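Local coordinates for translation initiation factor 6 (Methanocaldococcus jannaschii, PDB 1G61), which binds the 50S ribosomal subunit and prevents it from joining the 30S subunit to form the 70S initiation complex, at residues D35-V40 and T46-T51; N109-N114 and P122-F127; K186-A189 and T193-V196. One frame throughout, in Å; residues are numbered along the deposited sequence.

Contact 1 (D35-V40 and T46-T51)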
loop_
_atom_site.group_PDB
_atom_site.type_symbol
_atom_site.label_atom_id
_atom_site.label_comp_id
_atom_site.label_asym_id
_atom_site.label_seq_id
_atom_site.Cartn_x
_atom_site.Cartn_y
_atom_site.Cartn_z
ATOM N N ASP A 35 -21.435 4.361 -0.748
ATOM C CA ASP A 35 -21.315 4.024 0.685
ATOM C C ASP A 35 -19.976 3.416 1.022
ATOM O O ASP A 35 -19.416 3.738 2.080
ATOM C CB ASP A 35 -22.404 3.045 1.096
ATOM C CG ASP A 35 -23.776 3.647 1.280
ATOM O OD1 ASP A 35 -23.939 4.893 1.323
ATOM O OD2 ASP A 35 -24.688 2.808 1.378
ATOM N N ASP A 36 -19.447 2.553 0.168
ATOM C CA ASP A 36 -18.174 1.923 0.486
ATOM C C ASP A 36 -17.077 2.992 0.490
ATOM O O ASP A 36 -16.192 3.054 1.358
ATOM C CB ASP A 36 -17.882 0.863 -0.541
ATOM C CG ASP A 36 -18.699 -0.414 -0.469
ATOM O OD1 ASP A 36 -19.348 -0.689 0.556
ATOM O OD2 ASP A 36 -18.659 -1.156 -1.476
ATOM N N VAL A 37 -17.139 3.896 -0.495
ATOM C CA VAL A 37 -16.118 4.946 -0.545
ATOM C C VAL A 37 -16.163 5.780 0.720
ATOM O O VAL A 37 -15.122 6.084 1.319
ATOM C CB VAL A 37 -16.300 5.799 -1.802
ATOM C CG1 VAL A 37 -15.351 6.979 -1.752
ATOM C CG2 VAL A 37 -16.086 4.942 -3.068
ATOM N N ASN A 38 -17.389 6.164 1.164
ATOM C CA ASN A 38 -17.464 6.985 2.369
ATOM C C ASN A 38 -16.943 6.248 3.601
ATOM O O ASN A 38 -16.293 6.897 4.439
ATOM C CB ASN A 38 -18.885 7.469 2.601
ATOM C CG ASN A 38 -19.396 8.443 1.544
ATOM O OD1 ASN A 38 -18.640 9.163 0.854
ATOM N ND2 ASN A 38 -20.731 8.435 1.415
ATOM N N GLU A 39 -17.201 4.950 3.718
ATOM C CA GLU A 39 -16.739 4.179 4.872
ATOM C C GLU A 39 -15.219 4.156 4.883
ATOM O O GLU A 39 -14.575 4.330 5.941
ATOM C CB GLU A 39 -17.247 2.735 4.913
ATOM C CG GLU A 39 -18.711 2.559 5.276
ATOM C CD GLU A 39 -19.337 1.276 4.762
ATOM O OE1 GLU A 39 -18.628 0.238 4.692
ATOM O OE2 GLU A 39 -20.554 1.271 4.429
ATOM N N VAL A 40 -14.573 3.957 3.732
ATOM C CA VAL A 40 -13.118 3.977 3.663
ATOM C C VAL A 40 -12.546 5.348 3.996
ATOM O O VAL A 40 -11.628 5.519 4.811
ATOM C CB VAL A 40 -12.706 3.471 2.250
ATOM C CG1 VAL A 40 -11.210 3.695 2.080
ATOM C CG2 VAL A 40 -13.115 2.005 2.085
ATOM N N THR A 46 -9.100 10.208 4.792
ATOM C CA THR A 46 -8.390 10.584 3.575
ATOM C C THR A 46 -9.358 11.142 2.527
ATOM O O THR A 46 -10.574 10.943 2.687
ATOM C CB THR A 46 -7.716 9.359 2.915
ATOM O OG1 THR A 46 -8.720 8.348 2.830
ATOM C CG2 THR A 46 -6.546 8.866 3.743
ATOM N N LYS A 47 -8.847 11.764 1.493
ATOM C CA LYS A 47 -9.528 12.106 0.264
ATOM C C LYS A 47 -9.404 10.907 -0.689
ATOM O O LYS A 47 -8.296 10.416 -0.918
ATOM C CB LYS A 47 -8.980 13.389 -0.354
ATOM C CG LYS A 47 -9.237 14.632 0.498
ATOM C CD LYS A 47 -10.678 15.117 0.357
ATOM C CE LYS A 47 -10.942 16.412 1.132
ATOM N NZ LYS A 47 -12.313 16.938 0.846
ATOM N N CYS A 48 -10.524 10.449 -1.201
ATOM C CA CYS A 48 -10.571 9.224 -1.980
ATOM C C CYS A 48 -10.788 9.541 -3.449
ATOM O O CYS A 48 -11.656 10.345 -3.784
ATOM C CB CYS A 48 -11.699 8.330 -1.493
ATOM S SG CYS A 48 -11.369 7.566 0.098
ATOM N N LEU A 49 -10.012 8.907 -4.289
ATOM C CA LEU A 49 -10.194 8.970 -5.736
ATOM C C LEU A 49 -10.501 7.580 -6.282
ATOM O O LEU A 49 -9.715 6.639 -6.012
ATOM C CB LEU A 49 -8.909 9.467 -6.427
ATOM C CG LEU A 49 -8.956 9.401 -7.958
ATOM C CD1 LEU A 49 -10.027 10.340 -8.522
ATOM C CD2 LEU A 49 -7.582 9.716 -8.560
ATOM N N GLN A 50 -11.586 7.449 -7.038
ATOM C CA GLN A 50 -11.847 6.216 -7.774
ATOM C C GLN A 50 -11.268 6.368 -9.168
ATOM O O GLN A 50 -11.591 7.309 -9.886
ATOM C CB GLN A 50 -13.358 5.956 -7.876
ATOM C CG GLN A 50 -13.921 5.596 -6.483
ATOM C CD GLN A 50 -15.395 5.233 -6.562
ATOM O OE1 GLN A 50 -15.736 4.044 -6.807
ATOM N NE2 GLN A 50 -16.265 6.193 -6.385
ATOM N N THR A 51 -10.386 5.438 -9.569
ATOM C CA THR A 51 -9.723 5.511 -10.862
ATOM C C THR A 51 -9.310 4.113 -11.290
ATOM O O THR A 51 -9.033 3.238 -10.470
ATOM C CB THR A 51 -8.524 6.475 -10.814
ATOM O OG1 THR A 51 -8.011 6.662 -12.154
ATOM C CG2 THR A 51 -7.354 5.956 -9.983
#
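V37 sends its two methyls to different partners on the strand: CG1 reaches C48 and CG2 reaches the end of Q50. With CG1 anti to the backbone N (chi1 173°), that branch lies 3.9 Å from C48 CB, while CG2, beside the backbone N, is turned toward the helix's N-terminal end and the amide group of Q50. Q50 comes to meet it from the opposite direction. Its chain is extended beyond CG (chi2 -176°), which carries the flat terminal group across to the helix, and Q50 CD stops 3.6 Å from V37 CG2. This is van der Waals contact, not a polar bond. V40 adds a looser touch, its CG1 4.4 Å from C48 SG. C48 therefore faces two valines one turn apart, meeting V37 through CB and V40 through the sulfur.

The contact belongs to the beta-alpha-beta unit made of strand 25-28, helix 34-44 and strand 47-50. The axes of helix segment 35-40 and strand 47-50 run 145° apart, nearer antiparallel than parallel, and approach to 8.9 Å. T26 of the adjoining strand 25-28 touches both V40 and C48; L32, in the loop before the helix, packs on V37 and Q50. L49 points away from segment 35-40, and its side chain packs against helix 78-90 at R83, I84 and F87.

Contact 2 (N109-N114 and P122-F127)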
loop_
_atom_site.group_PDB
_atom_site.type_symbol
_atom_site.label_atom_id
_atom_site.label_comp_id
_atom_site.label_asym_id
_atom_site.label_seq_id
_atom_site.Cartn_x
_atom_site.Cartn_y
_atom_site.Cartn_z
ATOM N N ASN A 109 2.951 -4.400 -5.826
ATOM C CA ASN A 109 3.395 -5.692 -5.321
ATOM C C ASN A 109 4.906 -5.662 -5.032
ATOM O O ASN A 109 5.371 -6.451 -4.203
ATOM C CB ASN A 109 3.121 -6.778 -6.342
ATOM C CG ASN A 109 1.685 -7.166 -6.598
ATOM O OD1 ASN A 109 1.445 -7.977 -7.498
ATOM N ND2 ASN A 109 0.773 -6.603 -5.838
ATOM N N LEU A 110 5.617 -4.800 -5.747
ATOM C CA LEU A 110 7.097 -4.822 -5.733
ATOM C C LEU A 110 7.745 -3.792 -4.812
ATOM O O LEU A 110 8.973 -3.799 -4.634
ATOM C CB LEU A 110 7.604 -4.577 -7.158
ATOM C CG LEU A 110 7.210 -5.627 -8.182
ATOM C CD1 LEU A 110 7.515 -5.091 -9.570
ATOM C CD2 LEU A 110 7.970 -6.915 -7.933
ATOM N N ILE A 111 6.951 -2.878 -4.250
ATOM C CA ILE A 111 7.477 -1.767 -3.454
ATOM C C ILE A 111 6.636 -1.630 -2.188
ATOM O O ILE A 111 5.386 -1.732 -2.252
ATOM C CB ILE A 111 7.420 -0.464 -4.272
ATOM C CG1 ILE A 111 8.268 -0.594 -5.549
ATOM C CG2 ILE A 111 7.833 0.743 -3.424
ATOM C CD1 ILE A 111 8.077 0.558 -6.545
ATOM N N LEU A 112 7.300 -1.347 -1.094
ATOM C CA LEU A 112 6.657 -1.175 0.203
ATOM C C LEU A 112 7.183 0.121 0.814
ATOM O O LEU A 112 8.384 0.173 1.069
ATOM C CB LEU A 112 6.997 -2.372 1.071
ATOM C CG LEU A 112 6.482 -2.437 2.490
ATOM C CD1 LEU A 112 4.970 -2.661 2.500
ATOM C CD2 LEU A 112 7.183 -3.587 3.219
ATOM N N THR A 113 6.353 1.126 1.043
ATOM C CA THR A 113 6.851 2.432 1.475
ATOM C C THR A 113 5.961 3.057 2.517
ATOM O O THR A 113 4.730 2.934 2.465
ATOM C CB THR A 113 7.006 3.369 0.268
ATOM O OG1 THR A 113 7.779 4.534 0.655
ATOM C CG2 THR A 113 5.669 3.847 -0.335
ATOM N N ASN A 114 6.607 3.798 3.432
ATOM C CA ASN A 114 5.844 4.776 4.213
ATOM C C ASN A 114 6.452 6.150 3.901
ATOM O O ASN A 114 7.080 6.323 2.824
ATOM C CB ASN A 114 5.762 4.448 5.694
ATOM C CG ASN A 114 7.102 4.425 6.396
ATOM O OD1 ASN A 114 8.128 4.812 5.817
ATOM N ND2 ASN A 114 7.099 3.986 7.667
ATOM N N PRO A 122 14.390 -6.690 -5.715
ATOM C CA PRO A 122 15.602 -6.640 -6.535
ATOM C C PRO A 122 15.276 -6.506 -8.017
ATOM O O PRO A 122 16.114 -5.951 -8.766
ATOM C CB PRO A 122 16.254 -8.027 -6.276
ATOM C CG PRO A 122 15.773 -8.387 -4.894
ATOM C CD PRO A 122 14.341 -7.900 -4.882
ATOM N N GLU A 123 14.140 -6.968 -8.516
ATOM C CA GLU A 123 13.796 -6.808 -9.937
ATOM C C GLU A 123 13.777 -5.336 -10.341
ATOM O O GLU A 123 14.001 -5.070 -11.534
ATOM C CB GLU A 123 12.422 -7.413 -10.217
ATOM C CG GLU A 123 12.069 -7.552 -11.685
ATOM C CD GLU A 123 10.799 -8.314 -11.958
ATOM O OE1 GLU A 123 10.096 -8.676 -11.002
ATOM O OE2 GLU A 123 10.481 -8.508 -13.142
ATOM N N LEU A 124 13.507 -4.445 -9.394
ATOM C CA LEU A 124 13.438 -3.021 -9.710
ATOM C C LEU A 124 14.744 -2.294 -9.427
ATOM O O LEU A 124 14.704 -1.039 -9.432
ATOM C CB LEU A 124 12.302 -2.358 -8.933
ATOM C CG LEU A 124 10.884 -2.819 -9.351
ATOM C CD1 LEU A 124 9.902 -2.031 -8.491
ATOM C CD2 LEU A 124 10.600 -2.660 -10.842
ATOM N N LYS A 125 15.846 -2.995 -9.209
ATOM C CA LYS A 125 17.096 -2.311 -8.829
ATOM C C LYS A 125 17.458 -1.166 -9.759
ATOM O O LYS A 125 17.953 -0.115 -9.287
ATOM C CB LYS A 125 18.246 -3.343 -8.736
ATOM C CG LYS A 125 19.614 -2.645 -8.706
ATOM C CD LYS A 125 20.710 -3.683 -8.408
ATOM C CE LYS A 125 22.044 -2.978 -8.285
ATOM N NZ LYS A 125 22.051 -1.686 -9.035
ATOM N N ASP A 126 17.243 -1.299 -11.066
ATOM C CA ASP A 126 17.723 -0.231 -11.958
ATOM C C ASP A 126 16.839 1.012 -11.884
ATOM O O ASP A 126 17.170 2.049 -12.465
ATOM C CB ASP A 126 17.837 -0.746 -13.392
ATOM C CG ASP A 126 18.888 -1.826 -13.535
ATOM O OD1 ASP A 126 19.911 -1.779 -12.796
ATOM O OD2 ASP A 126 18.710 -2.700 -14.380
ATOM N N PHE A 127 15.717 0.966 -11.183
ATOM C CA PHE A 127 14.785 2.068 -10.997
ATOM C C PHE A 127 14.944 2.687 -9.602
ATOM O O PHE A 127 14.157 3.574 -9.232
ATOM C CB PHE A 127 13.315 1.653 -11.216
ATOM C CG PHE A 127 13.126 1.230 -12.675
ATOM C CD1 PHE A 127 13.319 -0.097 -13.066
ATOM C CD2 PHE A 127 12.789 2.165 -13.643
ATOM C CE1 PHE A 127 13.167 -0.446 -14.397
ATOM C CE2 PHE A 127 12.637 1.813 -14.972
ATOM C CZ PHE A 127 12.873 0.512 -15.339
#
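A beta hairpin, strands 111-113 and 117-120, separates these two segments, and the contact packs the helix-to-strand junction that leads into it against the 3-10 turns that leave it. I111 is where the chain drops out of helical geometry after helix 107-110, and the 122-127 segment runs on to helix 128-135, with F127 at its N-cap position. Two short-range bonds, K125 N to P122 O and F127 N to L124 O, hold the exit.

The contact itself is buried and mainly aliphatic. L124 points at the junction and crosses both L110 and I111 at about a right angle. L110 also passes its CD1 by the branch of L124, 4.1 Å from L124 CG. At the outer margin, E123 CG lies anti to the backbone N (chi1 -169°) and the chain stays extended beyond it (chi2 172°), bringing OE1 4.1 Å from L110 CD2; that oxygen is hydrogen-bonded to N104. I111 continues the apolar packing onto I131 of helix 128-135. A single methyl, L124 CD1, sits where the two junction residues meet, 3.7 Å from L110 CB and equally 3.7 Å from both CG1 and CD1 of I111.

Contact 3 (K186-A189 and T193-V196)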
loop_
_atom_site.group_PDB
_atom_site.type_symbol
_atom_site.label_atom_id
_atom_site.label_comp_id
_atom_site.label_asym_id
_atom_site.label_seq_id
_atom_site.Cartn_x
_atom_site.Cartn_y
_atom_site.Cartn_z
ATOM N N LYS A 186 4.062 -9.755 12.980
ATOM C CA LYS A 186 3.884 -10.654 11.852
ATOM C C LYS A 186 2.615 -11.450 12.015
ATOM O O LYS A 186 2.241 -11.800 13.137
ATOM C CB LYS A 186 5.088 -11.566 11.677
ATOM C CG LYS A 186 5.536 -12.431 12.821
ATOM C CD LYS A 186 6.872 -13.105 12.538
ATOM C CE LYS A 186 6.956 -14.555 12.950
ATOM N NZ LYS A 186 8.166 -15.334 12.468
ATOM N N GLY A 187 1.957 -11.802 10.931
ATOM C CA GLY A 187 0.689 -12.539 11.067
ATOM C C GLY A 187 0.050 -12.729 9.686
ATOM O O GLY A 187 0.634 -12.448 8.642
ATOM N N THR A 188 -1.169 -13.244 9.717
ATOM C CA THR A 188 -1.949 -13.442 8.485
ATOM C C THR A 188 -3.176 -12.539 8.461
ATOM O O THR A 188 -3.521 -11.867 9.442
ATOM C CB THR A 188 -2.370 -14.914 8.318
ATOM O OG1 THR A 188 -3.093 -15.329 9.489
ATOM C CG2 THR A 188 -1.156 -15.830 8.161
ATOM N N ALA A 189 -3.849 -12.522 7.307
ATOM C CA ALA A 189 -5.136 -11.835 7.206
ATOM C C ALA A 189 -6.068 -12.701 6.355
ATOM O O ALA A 189 -5.608 -13.668 5.740
ATOM C CB ALA A 189 -4.950 -10.451 6.618
ATOM N N THR A 193 -4.276 -16.000 4.904
ATOM C CA THR A 193 -3.493 -15.517 3.775
ATOM C C THR A 193 -2.219 -14.895 4.303
ATOM O O THR A 193 -2.266 -14.041 5.211
ATOM C CB THR A 193 -4.364 -14.512 2.980
ATOM O OG1 THR A 193 -5.497 -15.242 2.460
ATOM C CG2 THR A 193 -3.604 -13.911 1.809
ATOM N N THR A 194 -1.092 -15.293 3.709
ATOM C CA THR A 194 0.209 -14.801 4.216
ATOM C C THR A 194 0.619 -13.488 3.561
ATOM O O THR A 194 1.422 -12.744 4.117
ATOM C CB THR A 194 1.320 -15.844 3.978
ATOM O OG1 THR A 194 1.313 -16.204 2.587
ATOM C CG2 THR A 194 1.047 -17.106 4.784
ATOM N N SER A 195 0.076 -13.212 2.374
ATOM C CA SER A 195 0.425 -11.989 1.642
ATOM C C SER A 195 -0.431 -10.872 2.212
ATOM O O SER A 195 -1.434 -10.437 1.643
ATOM C CB SER A 195 0.232 -12.254 0.146
ATOM O OG SER A 195 -0.960 -12.979 -0.113
ATOM N N VAL A 196 -0.045 -10.373 3.397
ATOM C CA VAL A 196 -0.963 -9.468 4.101
ATOM C C VAL A 196 -1.107 -8.160 3.383
ATOM O O VAL A 196 -2.145 -7.481 3.551
ATOM C CB VAL A 196 -0.459 -9.253 5.556
ATOM C CG1 VAL A 196 -0.583 -10.592 6.306
ATOM C CG2 VAL A 196 0.934 -8.692 5.614
#
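A single antiparallel bridge, the hydrogen-bonded pair A189 and T193, ties the two segments across three intervening residues, with their CA atoms 5.3 Å apart. The bond from A189 N to T193 O is 3.0 Å long and nearly straight (164° at the hydrogen), whereas its return partner, T193 N to A189 O, is shorter at 2.8 Å but bent to 134°. The bridge does not continue into a ladder: beyond T193 the chain folds back through an inverse gamma turn centred on S195.

That turn brings V196 back against the 186-189 segment. Its CG1, anti to the carbonyl carbon (chi1 -67°), is the branch that reaches across, lying 3.2 Å from G187 O and 3.8 Å from T188 CA. The same methyl is 4.4 Å from A189 CB, so the valine packs along three consecutive residues, mostly against backbone. T188 leans on the bridge, its CB 3.2 Å from T193 O, the carbonyl that already accepts from A189 N. Its CG2, beside the backbone N, faces the same oxygen and also T194 CG2. The hydroxyl OG1 of T188 takes another direction and bonds to E217 OE2 of helix 215-225.

Both segments lie in the excursion between strands 183-186 and 200-202. G187 pairs through its backbone with T163 at the end of strand 160-163, and V196 packs on L162 of that strand. C199, just before strand 200-202, touches both A189 and T193.

The contacts follow one another along the chain, each closing before the next opens. Contact 1 and contact 2 lie on opposite sides of the chain's centre, their own centres 26 Å apart; the centre of contact 3 is 24 Å from that of contact 1 and 20 Å from that of contact 2. Contacts 1 and 2 each include an edge strand of a separate small mixed sheet, 47-50 in one and 111-113 in the other, whereas contact 3 shapes a loop between strands 183-186 and 200-202. The spread suits the pentein fold of the IF6 family, five alpha-beta subdomains in a pseudo-fivefold array. Each contact joins parts close in sequence, so these three do not themselves bind distant subdomains together.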